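Local coordinates for protein dermonecrotic toxin (PDB 2EBF) that acts as a potent mitogenic and osteolytic toxin of Pasteurella multocida, represented here by its C-terminal region, which includes a membrane-localization domain and the C2 and C3 domains, at residues S42-G47 against N161-K166; L76-R81 against M95-E100; L104-Q109 against E113-F118; A152-R157 against R322-E327. All coordinates share one frame; numbering follows the deposited sequence.

All four contacts pack helices, in contact 1 a loop on a helix, in and around the membrane-localization helices, and contact 4 reaches a helix of the C2 range. Contacts 2 and 3 lie within the membrane-localization range and share helix 88-108, their centres about 14 Å apart. Contacts 1 and 4, centres about 16 Å apart, share helix 151-164. Along the chain contact 1 spans contacts 2 and 3, whereas contacts 1 and 4 interlock, since their segments alternate. Ile46 of contact 1 packs on Met95 of contact 2, and His96 of contact 2 packs on Ala152 and Leu156 of contact 4. Helix 151-164 thus joins the N-terminal loop and the membrane-localization helices to helix 312-333 in the C2 range.

Contact 1. Residues S42-G47 against N161-K166; sequences SPFRIG and NEMAGK
Phe44 reaches from the loop ahead of helix 54-60 onto Met163 and Ala164, in the last turn of helix 151-164. Its CB points toward that helix, and with CG anti to the carbonyl carbon (chi1 -57°) the ring is turned toward Met163, with Pro43 CG over the centre of one face. Phe44 CE1 has Ala164 CB 4.2 Å away, at the ring edge and near its plane, and Met163 CB at 4.1 Å. Phe44 CZ, the tip, meets the methionine twice, at 3.5 Å from Met163 CE and 3.7 Å from Met163 CB. Phe44 CE2 lies 3.6 Å from the same Met163 CE. A bend at chi3 (-73°) folds the methyl back to the ring, and Met163 SD stands 5.1 Å from the centroid of the Phe44 ring, 66° off the normal, an oblique Met-aromatic contact. Leu571 also touches the Phe44 side chain. The backbone behind the ring is folded tightly: Ser42 to Arg45 form a type I beta turn, with Ser42 OG accepting from Phe44 N. Across the interface, Gly165 has positive phi and leaves the helix with two bonds back into its last turn. A single aromatic side chain thus seats an ST-turn loop against a helix C-terminus closed by a Schellman motif.

Contact 2. Residues L76-R81 against M95-E100; sequences LAKLQR and MHELME
Lys78, Leu98 and Glu97 give the contact most of its buried surface, where helices 70-84 and 88-108 run nearly antiparallel (162° between the short axes, which approach to 9.6 Å). Lys78 leaves its helix with CG anti to the backbone N, then bends at chi2 and chi3. These bends carry its aliphatic part across the neighbouring helix, over Leu98 and Glu97: Lys78 CG sits 4.0 Å from Leu98 CG, and Lys78 CD lies 3.6 Å from Glu97 CB. The Lys78 and Leu98 side chains pass each other in opposite directions. Farther out, the lysine crosses Glu97 at about a right angle and ends in a salt bridge, with Lys78 NZ 2.7 Å from Glu97 OE1. The ammonium meets this oxygen on its anti side, 35° out of the carboxylate plane. The same Glu97 OE1 also accepts from a water at 3.0 Å, which in turn is a weak acceptor for Arg81 NH1. Deeper in the interface, Leu98 CD1 packs against Leu79 CG at 4.0 Å. Leu98 further touches Leu125 of helix 115-129, while Leu79 rests on Leu57 of helix 54-60. The interface therefore grades from leucines packed between the helices to charge at the partly exposed margin. Two donors on OE1, with Arg81 nearby, would probably stabilise the ionised carboxylate, and the short bond ties the two helices through their side chains.

Contact 3. Residues L104-Q109 against E113-F118; sequences LYEESQ and ERLNAF
Tyr105, its CG anti to the backbone N (chi1 -176°), swings its ring across to helix 115-129, where Phe118, with CG anti to the carbonyl carbon (chi1 -73°), brings a ring edge to meet it. The result is an edge-to-face pair: Phe118 CE1 sits over the centre of the tyrosine ring, the centroids are 4.8 Å apart and the planes stand at 68°. The closest atoms are Tyr105 CD2 and Phe118 CD1, at 3.6 Å. Gln109 CB, one turn on, lies over the opposite face of Tyr105, toward its rim. At the edge of that ring is Leu115 CD2, 4.0 Å from Tyr105 CD2; the same methyl reaches the backbone of the first helix, 3.8 Å from Glu106 CA. The other branch, Leu115 CD1, comes within 3.4 Å of Gln109 O, the carbonyl oxygen of the first residue to leave helical geometry. At the far end of the tyrosine, its hydroxyl meets the extended CB-to-NE chain of Arg114 crosswise, with Tyr105 OH 3.7 Å from Arg114 CD and at the edge of the guanidinium, near its plane; its polar partner is Ser112 OG in the connecting turn. Arg114 sends NH1 to the carbonyl of Ala61, and Glu106 makes salt bridges with Arg119 and Arg122. Phe118 also touches Leu57 and Ile75, which carries the aromatic packing into helices 54-60 and 70-84. Leu104, on the same turn, touches bound glucose. Tyr105, Leu115 and Phe118 thus form the apolar closure of the helical hairpin of helices 88-108 and 115-129 in the membrane-localization domain.

Contact 4. Residues A152-R157 against R322-E327; sequences ARFLLR and RLSLME
Phe154 packing on Leu323 is an apolar helix-to-helix contact near the centre of the chain, joining helix 151-164 to helix 312-333 of the C2 range. The short axes run 34° from parallel and approach only to 10.9 Å, a wide spacing bridged largely by the phenylalanine. Its CB points at the other helix, and CG is anti to the backbone N, which sends the ring outward. Leu323 CB stands over the middle of one ring face, 3.6 Å from the Phe154 centroid and 7° off the normal, a CH-pi contact almost on the ring normal. The leucine methyl CD1 extends the packing, 4.0 Å from Phe154 CB. The ring tip reaches the helix backbone, with Phe154 CZ 3.6 Å from Leu323 O. One turn further along, an extended Glu327 places OE1 at the ring edge, 3.9 Å from Phe154 CE1, its carboxylate plane inclined at 60° to the ring. The partial positive charge of ring hydrogens probably suits this carboxylate oxygen, although no hydrogen bond is made. Ser324 approaches the ring obliquely, its OG bonded back to Ser320 O. Leu174 of helix 171-180 also touches Phe154, and Arg153 and Arg157 hold Asp89 near the start of helix 88-108. This is a CH-pi-centred packing of two helices distant in sequence, linking the region of the membrane-localization helices to the C2 domain.

Contact 1. Residues S42-G47 against N161-K166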
# COMPACT_ATOMS: atom_id res chain seq x y z
N SER A 42 -24.15 9.30 -4.52
CA SER A 42 -22.72 9.19 -4.79
C SER A 42 -22.47 8.82 -6.25
O SER A 42 -23.15 7.94 -6.77
CB SER A 42 -22.09 8.13 -3.89
OG SER A 42 -20.70 8.06 -4.16
N PRO A 43 -21.49 9.49 -6.91
CA PRO A 43 -21.11 9.05 -8.24
C PRO A 43 -20.51 7.64 -8.24
O PRO A 43 -20.48 6.99 -9.29
CB PRO A 43 -20.03 10.07 -8.67
CG PRO A 43 -19.51 10.63 -7.38
CD PRO A 43 -20.70 10.67 -6.47
N PHE A 44 -20.06 7.16 -7.08
CA PHE A 44 -19.34 5.89 -6.99
C PHE A 44 -20.19 4.75 -6.46
O PHE A 44 -19.68 3.83 -5.82
CB PHE A 44 -18.07 6.05 -6.13
CG PHE A 44 -17.14 7.12 -6.65
CD1 PHE A 44 -16.49 7.99 -5.77
CD2 PHE A 44 -16.94 7.28 -8.01
CE1 PHE A 44 -15.63 8.99 -6.25
CE2 PHE A 44 -16.10 8.30 -8.51
CZ PHE A 44 -15.44 9.15 -7.62
N ARG A 45 -21.48 4.79 -6.75
CA ARG A 45 -22.39 3.81 -6.16
C ARG A 45 -22.40 2.46 -6.90
O ARG A 45 -23.04 1.51 -6.46
CB ARG A 45 -23.79 4.40 -6.02
CG ARG A 45 -24.43 4.80 -7.31
CD ARG A 45 -25.81 5.38 -7.06
NE ARG A 45 -26.47 5.67 -8.33
CZ ARG A 45 -26.26 6.76 -9.05
NH1 ARG A 45 -25.41 7.70 -8.64
NH2 ARG A 45 -26.92 6.91 -10.20
N ILE A 46 -21.67 2.38 -8.02
CA ILE A 46 -21.52 1.12 -8.78
C ILE A 46 -22.90 0.53 -9.11
O ILE A 46 -23.20 -0.64 -8.83
CB ILE A 46 -20.59 0.09 -8.05
CG1 ILE A 46 -19.24 0.74 -7.69
CG2 ILE A 46 -20.29 -1.11 -8.93
CD1 ILE A 46 -19.14 1.04 -6.25
N GLY A 47 -23.75 1.38 -9.67
CA GLY A 47 -25.13 1.02 -9.98
C GLY A 47 -25.18 -0.00 -11.09
O GLY A 47 -24.37 0.04 -12.03
N ASN A 161 -11.46 6.47 -3.87
CA ASN A 161 -11.13 7.11 -2.59
C ASN A 161 -10.32 8.39 -2.78
O ASN A 161 -10.55 9.39 -2.08
CB ASN A 161 -10.41 6.13 -1.68
CG ASN A 161 -11.36 5.14 -1.05
OD1 ASN A 161 -12.55 5.40 -0.97
ND2 ASN A 161 -10.83 4.01 -0.59
N GLU A 162 -9.39 8.38 -3.72
CA GLU A 162 -8.60 9.57 -4.04
C GLU A 162 -9.47 10.72 -4.60
O GLU A 162 -9.32 11.89 -4.20
CB GLU A 162 -7.48 9.22 -5.02
CG GLU A 162 -6.39 10.30 -5.18
CD GLU A 162 -5.16 9.82 -5.92
OE1 GLU A 162 -4.76 8.65 -5.71
OE2 GLU A 162 -4.55 10.62 -6.69
N MET A 163 -10.37 10.37 -5.51
CA MET A 163 -11.25 11.35 -6.15
C MET A 163 -12.21 11.97 -5.15
O MET A 163 -12.60 13.13 -5.29
CB MET A 163 -12.05 10.68 -7.27
CG MET A 163 -11.21 10.40 -8.53
SD MET A 163 -12.25 9.69 -9.83
CE MET A 163 -12.53 8.05 -9.22
N ALA A 164 -12.56 11.19 -4.13
CA ALA A 164 -13.48 11.60 -3.07
C ALA A 164 -12.78 12.34 -1.93
O ALA A 164 -13.45 12.91 -1.06
CB ALA A 164 -14.22 10.38 -2.52
N GLY A 165 -11.44 12.34 -1.94
CA GLY A 165 -10.64 13.02 -0.92
C GLY A 165 -10.48 12.19 0.34
O GLY A 165 -10.22 12.73 1.42
N LYS A 166 -10.63 10.87 0.23
CA LYS A 166 -10.53 9.98 1.39
C LYS A 166 -9.18 9.25 1.49
O LYS A 166 -8.93 8.50 2.43
CB LYS A 166 -11.65 8.95 1.36
CG LYS A 166 -13.04 9.55 1.50
CD LYS A 166 -14.09 8.47 1.34
CE LYS A 166 -14.34 7.72 2.65
NZ LYS A 166 -15.14 6.50 2.38

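Contact 2. Residues L76-R81 against M95-E100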
# COMPACT_ATOMS: atom_id res chain seq x y z
N LEU A 76 -22.43 -16.89 -16.28
CA LEU A 76 -23.79 -16.70 -15.73
C LEU A 76 -23.80 -16.67 -14.21
O LEU A 76 -24.50 -15.85 -13.60
CB LEU A 76 -24.72 -17.83 -16.21
CG LEU A 76 -25.21 -17.76 -17.65
CD1 LEU A 76 -25.85 -19.09 -18.04
CD2 LEU A 76 -26.20 -16.60 -17.84
N ALA A 77 -23.01 -17.56 -13.61
CA ALA A 77 -22.89 -17.62 -12.15
C ALA A 77 -22.31 -16.33 -11.59
O ALA A 77 -22.83 -15.79 -10.61
CB ALA A 77 -22.03 -18.80 -11.74
N LYS A 78 -21.25 -15.83 -12.22
CA LYS A 78 -20.61 -14.59 -11.79
C LYS A 78 -21.52 -13.37 -11.99
O LYS A 78 -21.56 -12.46 -11.16
CB LYS A 78 -19.26 -14.37 -12.50
CG LYS A 78 -18.50 -13.16 -11.94
CD LYS A 78 -17.04 -13.46 -11.63
CE LYS A 78 -16.91 -14.70 -10.78
NZ LYS A 78 -15.67 -14.76 -9.97
N LEU A 79 -22.26 -13.35 -13.09
CA LEU A 79 -23.21 -12.26 -13.33
C LEU A 79 -24.26 -12.24 -12.21
O LEU A 79 -24.62 -11.18 -11.71
CB LEU A 79 -23.91 -12.43 -14.68
CG LEU A 79 -24.15 -11.21 -15.58
CD1 LEU A 79 -25.35 -11.42 -16.47
CD2 LEU A 79 -24.19 -9.86 -14.85
N GLN A 80 -24.73 -13.42 -11.81
CA GLN A 80 -25.70 -13.50 -10.73
C GLN A 80 -25.14 -12.98 -9.42
O GLN A 80 -25.82 -12.22 -8.73
CB GLN A 80 -26.24 -14.93 -10.56
CG GLN A 80 -27.40 -15.00 -9.57
CD GLN A 80 -28.57 -14.09 -9.96
OE1 GLN A 80 -28.80 -13.05 -9.33
NE2 GLN A 80 -29.30 -14.48 -11.00
N ARG A 81 -23.91 -13.37 -9.09
CA ARG A 81 -23.23 -12.89 -7.88
C ARG A 81 -23.11 -11.37 -7.86
O ARG A 81 -23.26 -10.75 -6.81
CB ARG A 81 -21.84 -13.52 -7.71
CG ARG A 81 -21.85 -14.96 -7.21
CD ARG A 81 -20.46 -15.39 -6.71
NE ARG A 81 -20.08 -14.70 -5.47
CZ ARG A 81 -18.83 -14.58 -5.00
NH1 ARG A 81 -17.79 -15.11 -5.64
NH2 ARG A 81 -18.62 -13.92 -3.86
N MET A 95 -17.26 -7.63 -10.77
CA MET A 95 -17.37 -7.07 -12.13
C MET A 95 -16.08 -7.16 -12.91
O MET A 95 -16.08 -7.59 -14.06
CB MET A 95 -17.88 -5.64 -12.07
CG MET A 95 -19.35 -5.60 -11.71
SD MET A 95 -19.92 -4.02 -11.10
CE MET A 95 -20.09 -3.10 -12.64
N HIS A 96 -14.97 -6.80 -12.28
CA HIS A 96 -13.66 -6.95 -12.92
C HIS A 96 -13.35 -8.43 -13.23
O HIS A 96 -12.82 -8.74 -14.30
CB HIS A 96 -12.54 -6.35 -12.07
CG HIS A 96 -12.46 -4.85 -12.12
ND1 HIS A 96 -12.78 -4.05 -11.04
CD2 HIS A 96 -12.05 -4.00 -13.10
CE1 HIS A 96 -12.59 -2.78 -11.36
NE2 HIS A 96 -12.15 -2.72 -12.60
N GLU A 97 -13.69 -9.34 -12.31
CA GLU A 97 -13.54 -10.77 -12.53
C GLU A 97 -14.34 -11.25 -13.75
O GLU A 97 -13.82 -12.03 -14.57
CB GLU A 97 -13.95 -11.56 -11.27
CG GLU A 97 -12.98 -11.38 -10.08
CD GLU A 97 -13.48 -12.04 -8.79
OE1 GLU A 97 -14.55 -12.65 -8.80
OE2 GLU A 97 -12.79 -11.93 -7.75
N LEU A 98 -15.57 -10.77 -13.88
CA LEU A 98 -16.41 -11.12 -15.04
C LEU A 98 -15.79 -10.62 -16.34
O LEU A 98 -15.82 -11.32 -17.35
CB LEU A 98 -17.81 -10.52 -14.92
CG LEU A 98 -19.01 -11.35 -15.42
CD1 LEU A 98 -20.24 -10.51 -15.71
CD2 LEU A 98 -18.72 -12.35 -16.57
N MET A 99 -15.25 -9.41 -16.31
CA MET A 99 -14.54 -8.88 -17.47
C MET A 99 -13.44 -9.86 -17.89
O MET A 99 -13.34 -10.19 -19.07
CB MET A 99 -13.94 -7.51 -17.18
CG MET A 99 -14.94 -6.36 -17.02
SD MET A 99 -13.97 -4.86 -16.70
CE MET A 99 -15.26 -3.74 -16.21
N GLU A 100 -12.63 -10.32 -16.93
CA GLU A 100 -11.57 -11.30 -17.26
C GLU A 100 -12.14 -12.59 -17.88
O GLU A 100 -11.61 -13.07 -18.88
CB GLU A 100 -10.63 -11.61 -16.09
CG GLU A 100 -9.55 -12.65 -16.50
CD GLU A 100 -8.52 -12.97 -15.42
OE1 GLU A 100 -8.35 -12.19 -14.46
OE2 GLU A 100 -7.86 -14.02 -15.55
O HOH W 1 -14.90 -13.32 -5.89

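Contact 3. Residues L104-Q109 against E113-F118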
# COMPACT_ATOMS: atom_id res chain seq x y z
N LEU A 104 -11.05 -14.06 -21.51
CA LEU A 104 -10.52 -15.40 -21.68
C LEU A 104 -11.36 -16.22 -22.66
O LEU A 104 -10.82 -16.94 -23.50
CB LEU A 104 -10.45 -16.13 -20.34
CG LEU A 104 -9.40 -15.64 -19.32
CD1 LEU A 104 -9.61 -16.32 -17.98
CD2 LEU A 104 -7.98 -15.88 -19.83
N TYR A 105 -12.68 -16.09 -22.56
CA TYR A 105 -13.61 -16.76 -23.46
C TYR A 105 -13.42 -16.30 -24.89
O TYR A 105 -13.35 -17.12 -25.81
CB TYR A 105 -15.05 -16.52 -23.02
CG TYR A 105 -16.08 -17.27 -23.84
CD1 TYR A 105 -16.57 -18.51 -23.41
CD2 TYR A 105 -16.57 -16.73 -25.03
CE1 TYR A 105 -17.53 -19.19 -24.15
CE2 TYR A 105 -17.52 -17.40 -25.78
CZ TYR A 105 -18.00 -18.63 -25.33
OH TYR A 105 -18.93 -19.30 -26.07
N GLU A 106 -13.33 -14.98 -25.07
CA GLU A 106 -13.09 -14.36 -26.38
C GLU A 106 -11.79 -14.86 -27.00
O GLU A 106 -11.72 -15.12 -28.20
CB GLU A 106 -13.05 -12.84 -26.21
CG GLU A 106 -12.87 -12.04 -27.49
CD GLU A 106 -12.77 -10.55 -27.22
OE1 GLU A 106 -11.96 -10.14 -26.36
OE2 GLU A 106 -13.51 -9.80 -27.88
N GLU A 107 -10.77 -15.02 -26.16
CA GLU A 107 -9.47 -15.53 -26.58
C GLU A 107 -9.55 -17.02 -26.94
O GLU A 107 -9.00 -17.45 -27.96
CB GLU A 107 -8.45 -15.27 -25.45
CG GLU A 107 -7.00 -15.58 -25.78
CD GLU A 107 -6.07 -15.37 -24.59
OE1 GLU A 107 -6.47 -15.63 -23.43
OE2 GLU A 107 -4.91 -14.96 -24.83
N SER A 108 -10.26 -17.80 -26.13
CA SER A 108 -10.33 -19.24 -26.33
C SER A 108 -11.36 -19.68 -27.39
O SER A 108 -11.20 -20.74 -28.01
CB SER A 108 -10.54 -19.98 -25.00
OG SER A 108 -11.90 -19.93 -24.59
N GLN A 109 -12.41 -18.88 -27.60
CA GLN A 109 -13.44 -19.19 -28.60
C GLN A 109 -13.76 -17.99 -29.50
O GLN A 109 -14.86 -17.43 -29.41
CB GLN A 109 -14.74 -19.66 -27.91
CG GLN A 109 -14.59 -20.86 -27.00
CD GLN A 109 -15.91 -21.54 -26.72
OE1 GLN A 109 -16.74 -21.71 -27.62
NE2 GLN A 109 -16.12 -21.94 -25.47
N GLU A 113 -20.59 -17.93 -31.32
CA GLU A 113 -21.76 -17.13 -31.64
C GLU A 113 -22.34 -16.42 -30.40
O GLU A 113 -23.27 -15.63 -30.51
CB GLU A 113 -22.81 -17.98 -32.38
CG GLU A 113 -23.08 -19.37 -31.77
CD GLU A 113 -22.05 -20.47 -32.13
OE1 GLU A 113 -22.33 -21.27 -33.07
OE2 GLU A 113 -20.99 -20.55 -31.47
N ARG A 114 -21.77 -16.70 -29.22
CA ARG A 114 -22.14 -16.00 -27.98
C ARG A 114 -21.40 -14.68 -27.80
O ARG A 114 -21.71 -13.90 -26.91
CB ARG A 114 -21.86 -16.87 -26.76
CG ARG A 114 -22.53 -18.22 -26.75
CD ARG A 114 -22.49 -18.77 -25.34
NE ARG A 114 -22.58 -20.22 -25.27
CZ ARG A 114 -23.70 -20.93 -25.42
NH1 ARG A 114 -24.86 -20.34 -25.68
NH2 ARG A 114 -23.66 -22.26 -25.31
N LEU A 115 -20.40 -14.44 -28.65
CA LEU A 115 -19.51 -13.29 -28.48
C LEU A 115 -20.15 -11.91 -28.60
O LEU A 115 -19.75 -10.99 -27.88
CB LEU A 115 -18.29 -13.39 -29.40
CG LEU A 115 -17.12 -14.16 -28.79
CD1 LEU A 115 -15.95 -14.23 -29.77
CD2 LEU A 115 -16.68 -13.52 -27.48
N ASN A 116 -21.14 -11.74 -29.48
CA ASN A 116 -21.86 -10.47 -29.54
C ASN A 116 -22.45 -10.08 -28.18
O ASN A 116 -22.29 -8.94 -27.73
CB ASN A 116 -22.98 -10.51 -30.60
CG ASN A 116 -22.46 -10.26 -32.01
OD1 ASN A 116 -21.26 -10.08 -32.23
ND2 ASN A 116 -23.38 -10.25 -32.97
N ALA A 117 -23.12 -11.03 -27.53
CA ALA A 117 -23.72 -10.82 -26.21
C ALA A 117 -22.65 -10.54 -25.14
O ALA A 117 -22.81 -9.64 -24.32
CB ALA A 117 -24.56 -12.03 -25.80
N PHE A 118 -21.56 -11.31 -25.17
CA PHE A 118 -20.51 -11.20 -24.15
C PHE A 118 -19.78 -9.86 -24.25
O PHE A 118 -19.47 -9.22 -23.24
CB PHE A 118 -19.53 -12.37 -24.24
CG PHE A 118 -20.08 -13.69 -23.73
CD1 PHE A 118 -19.27 -14.82 -23.68
CD2 PHE A 118 -21.41 -13.80 -23.30
CE1 PHE A 118 -19.77 -16.05 -23.21
CE2 PHE A 118 -21.91 -15.02 -22.84
CZ PHE A 118 -21.09 -16.14 -22.79

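Contact 4. Residues A152-R157 against R322-E327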
# COMPACT_ATOMS: atom_id res chain seq x y z
N ALA A 152 -6.93 -4.58 -10.66
CA ALA A 152 -7.95 -3.61 -11.08
C ALA A 152 -8.89 -3.22 -9.94
O ALA A 152 -9.23 -2.04 -9.78
CB ALA A 152 -8.74 -4.13 -12.27
N ARG A 153 -9.31 -4.20 -9.15
CA ARG A 153 -10.17 -3.94 -8.01
C ARG A 153 -9.52 -2.97 -7.03
O ARG A 153 -10.14 -2.01 -6.58
CB ARG A 153 -10.49 -5.24 -7.29
CG ARG A 153 -11.41 -5.05 -6.09
CD ARG A 153 -11.62 -6.37 -5.35
NE ARG A 153 -12.51 -6.17 -4.20
CZ ARG A 153 -12.79 -7.09 -3.29
NH1 ARG A 153 -12.25 -8.30 -3.38
NH2 ARG A 153 -13.61 -6.81 -2.29
N PHE A 154 -8.26 -3.24 -6.69
CA PHE A 154 -7.51 -2.42 -5.76
C PHE A 154 -7.31 -1.02 -6.33
O PHE A 154 -7.50 -0.02 -5.64
CB PHE A 154 -6.14 -3.06 -5.47
CG PHE A 154 -5.22 -2.18 -4.67
CD1 PHE A 154 -5.16 -2.31 -3.29
CD2 PHE A 154 -4.44 -1.22 -5.30
CE1 PHE A 154 -4.32 -1.49 -2.54
CE2 PHE A 154 -3.59 -0.39 -4.56
CZ PHE A 154 -3.53 -0.52 -3.19
N LEU A 155 -6.92 -0.96 -7.60
CA LEU A 155 -6.63 0.33 -8.21
C LEU A 155 -7.88 1.20 -8.36
O LEU A 155 -7.80 2.40 -8.12
CB LEU A 155 -5.90 0.15 -9.54
CG LEU A 155 -4.47 -0.40 -9.41
CD1 LEU A 155 -4.01 -0.89 -10.76
CD2 LEU A 155 -3.47 0.62 -8.81
N LEU A 156 -9.01 0.62 -8.74
CA LEU A 156 -10.25 1.41 -8.85
C LEU A 156 -10.74 1.87 -7.47
O LEU A 156 -11.22 2.99 -7.32
CB LEU A 156 -11.36 0.67 -9.60
CG LEU A 156 -12.66 1.47 -9.80
CD1 LEU A 156 -12.41 2.72 -10.65
CD2 LEU A 156 -13.66 0.59 -10.47
N ARG A 157 -10.61 1.01 -6.47
CA ARG A 157 -10.93 1.36 -5.10
C ARG A 157 -10.13 2.56 -4.65
O ARG A 157 -10.68 3.51 -4.11
CB ARG A 157 -10.67 0.17 -4.17
CG ARG A 157 -10.71 0.51 -2.70
CD ARG A 157 -9.97 -0.56 -1.90
NE ARG A 157 -10.50 -1.89 -2.15
CZ ARG A 157 -9.80 -3.02 -2.07
NH1 ARG A 157 -8.51 -2.99 -1.75
NH2 ARG A 157 -10.40 -4.18 -2.31
N ARG A 322 0.91 -7.44 -2.55
CA ARG A 322 1.96 -6.52 -3.01
C ARG A 322 1.42 -5.10 -3.14
O ARG A 322 2.08 -4.14 -2.76
CB ARG A 322 2.55 -6.97 -4.34
CG ARG A 322 3.18 -8.35 -4.30
CD ARG A 322 4.67 -8.34 -4.43
NE ARG A 322 5.11 -8.47 -5.81
CZ ARG A 322 5.83 -9.48 -6.32
NH1 ARG A 322 6.22 -10.52 -5.59
NH2 ARG A 322 6.15 -9.43 -7.60
N LEU A 323 0.21 -4.96 -3.68
CA LEU A 323 -0.37 -3.62 -3.80
C LEU A 323 -0.64 -2.99 -2.44
O LEU A 323 -0.36 -1.81 -2.24
CB LEU A 323 -1.63 -3.65 -4.66
CG LEU A 323 -1.34 -3.89 -6.14
CD1 LEU A 323 -2.57 -4.42 -6.81
CD2 LEU A 323 -0.83 -2.58 -6.80
N SER A 324 -1.18 -3.78 -1.52
CA SER A 324 -1.42 -3.30 -0.17
C SER A 324 -0.12 -2.94 0.55
O SER A 324 -0.09 -1.98 1.29
CB SER A 324 -2.16 -4.35 0.67
OG SER A 324 -3.42 -4.65 0.08
N LEU A 325 0.93 -3.73 0.36
CA LEU A 325 2.20 -3.44 1.04
C LEU A 325 2.87 -2.19 0.47
O LEU A 325 3.40 -1.38 1.23
CB LEU A 325 3.16 -4.64 1.00
CG LEU A 325 2.72 -5.85 1.83
CD1 LEU A 325 3.64 -7.04 1.59
CD2 LEU A 325 2.65 -5.52 3.32
N MET A 326 2.84 -2.07 -0.85
CA MET A 326 3.37 -0.88 -1.54
C MET A 326 2.69 0.40 -1.08
O MET A 326 3.34 1.42 -0.85
CB MET A 326 3.24 -1.04 -3.05
CG MET A 326 3.95 0.06 -3.87
SD MET A 326 5.72 0.13 -3.48
CE MET A 326 6.27 1.13 -4.88
N GLU A 327 1.37 0.37 -1.01
CA GLU A 327 0.60 1.49 -0.50
C GLU A 327 1.08 1.90 0.90
O GLU A 327 1.23 3.08 1.17
CB GLU A 327 -0.89 1.15 -0.50
CG GLU A 327 -1.79 2.28 -0.09
CD GLU A 327 -3.25 1.87 -0.07
OE1 GLU A 327 -3.56 0.80 0.48
OE2 GLU A 327 -4.07 2.63 -0.60